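Local coordinates for transcription regulator AsnC/Lrp ligand binding domain-containing protein (Sulfolobus tokodaii, PDB 2ZBC), which binds isoleucine as a stand-alone RAM module and probably acts as an amino-acid sensor related to Lrp/AsnC transcription regulators, at residues Ala2-Val6 / Val44-Met49. Numbering follows the deposited sequence.
Sequences ASAIV and VEADSM
Ala-4 and Val-44 form an antiparallel hydrogen-bonded pair, with Val-44 N to Ala-4 O at 2.8 Å and nearly straight (177°), and Ser-3 and Glu-45 follow as a non-hydrogen-bonded pair. Backbone hydrogen bonding continues beyond strand 40-45. Ala-46 N reaches Ala-2 O at 2.8 Å, and Ala-2 N gives a short bond back to Ala-46 O.

On the face of Ser-3 and Glu-45, Ser-3 OG donates to Glu-45 OE1 at 2.6 Å. It meets the carboxylate on its syn side, 20° out of the plane. The glutamate chain leaves the backbone extended but bends at chi2 (68°), which turns the carboxylate toward Ser-3 and Ala-2. Replacing Ser-3 with alanine removes the hydroxyl and is likely to leave Glu-45 OE1 without this donor and its carboxylate freer to turn.

On the face of Ala-4 and Val-44 the side-chain contacts between the two segments are apolar. Val-6 CG2 meets Val-44 CG2 at 4.0 Å, and Leu-52 of helix 49-60 touches Ala-4 and Val-44. Ala-2 CB lies 3.7 Å from SE of Met-49, a selenomethionine that also packs on Tyr-35 of the second subunit. Ser-48 is the N-cap of helix 49-60, its OG hydrogen-bonded to Lys-51 N.

The contact pairs the two central strands of the antiparallel sheet where 40-45 leads to helix 49-60, as in the ferredoxin-like βαββαβ alpha/beta sandwich of Lrp/AsnC ligand-binding domains.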
# COMPACT_ATOMS: atom_id res chain seq x y z
N ALA A 2 -0.76 2.95 28.72
CA ALA A 2 -0.79 2.39 27.31
C ALA A 2 -0.15 3.44 26.37
O ALA A 2 -0.40 4.63 26.56
CB ALA A 2 -2.18 2.18 26.90
N SER A 3 0.69 2.98 25.42
CA SER A 3 1.47 3.84 24.54
C SER A 3 1.27 3.41 23.09
O SER A 3 1.18 2.22 22.78
CB SER A 3 2.96 3.72 24.87
OG SER A 3 3.23 3.89 26.28
N ALA A 4 1.23 4.39 22.21
CA ALA A 4 1.11 4.10 20.84
C ALA A 4 1.59 5.32 20.02
O ALA A 4 1.65 6.44 20.51
CB ALA A 4 -0.31 3.74 20.53
N ILE A 5 1.93 5.04 18.79
CA ILE A 5 2.21 6.07 17.82
C ILE A 5 1.15 6.00 16.77
O ILE A 5 0.91 4.90 16.24
CB ILE A 5 3.55 5.80 17.22
CG1 ILE A 5 4.68 5.86 18.23
CG2 ILE A 5 3.87 6.81 16.06
CD1 ILE A 5 4.94 7.14 18.75
N VAL A 6 0.47 7.14 16.50
CA VAL A 6 -0.63 7.17 15.57
C VAL A 6 -0.24 8.01 14.35
O VAL A 6 0.19 9.15 14.49
CB VAL A 6 -1.90 7.77 16.21
CG1 VAL A 6 -3.05 7.70 15.27
CG2 VAL A 6 -2.26 7.00 17.51
N VAL A 44 0.91 8.92 21.68
CA VAL A 44 -0.20 8.99 22.59
C VAL A 44 0.18 8.18 23.79
O VAL A 44 0.67 7.11 23.64
CB VAL A 44 -1.45 8.38 21.98
CG1 VAL A 44 -2.55 8.28 23.02
CG2 VAL A 44 -1.88 9.17 20.79
N GLU A 45 0.04 8.75 24.97
CA GLU A 45 0.18 8.01 26.23
C GLU A 45 -1.13 8.12 26.97
O GLU A 45 -1.63 9.23 27.22
CB GLU A 45 1.34 8.63 27.04
CG GLU A 45 1.61 8.01 28.44
CD GLU A 45 2.15 6.58 28.43
OE1 GLU A 45 2.87 6.20 27.44
OE2 GLU A 45 1.80 5.83 29.42
N ALA A 46 -1.78 6.99 27.25
CA ALA A 46 -2.99 7.04 28.00
C ALA A 46 -2.82 6.08 29.22
O ALA A 46 -1.92 5.25 29.28
CB ALA A 46 -4.18 6.67 27.18
N ASP A 47 -3.75 6.23 30.12
CA ASP A 47 -3.67 5.59 31.43
C ASP A 47 -3.97 4.10 31.27
O ASP A 47 -3.49 3.26 32.05
CB ASP A 47 -4.72 6.24 32.36
CG ASP A 47 -4.31 7.59 32.89
OD1 ASP A 47 -3.15 8.03 32.82
OD2 ASP A 47 -5.14 8.26 33.44
N SER A 48 -4.76 3.74 30.27
CA SER A 48 -5.12 2.35 30.03
C SER A 48 -5.38 2.10 28.55
O SER A 48 -5.55 3.12 27.79
CB SER A 48 -6.43 2.07 30.76
OG SER A 48 -7.44 2.86 30.24
N MSE A 49 -5.57 0.83 28.20
CA MSE A 49 -5.87 0.44 26.81
C MSE A 49 -7.31 0.92 26.42
O MSE A 49 -7.52 1.51 25.31
CB MSE A 49 -5.64 -1.08 26.57
CG MSE A 49 -4.14 -1.50 26.32
SE MSE A 49 -3.29 -0.75 24.84
CE MSE A 49 -4.22 -1.74 23.40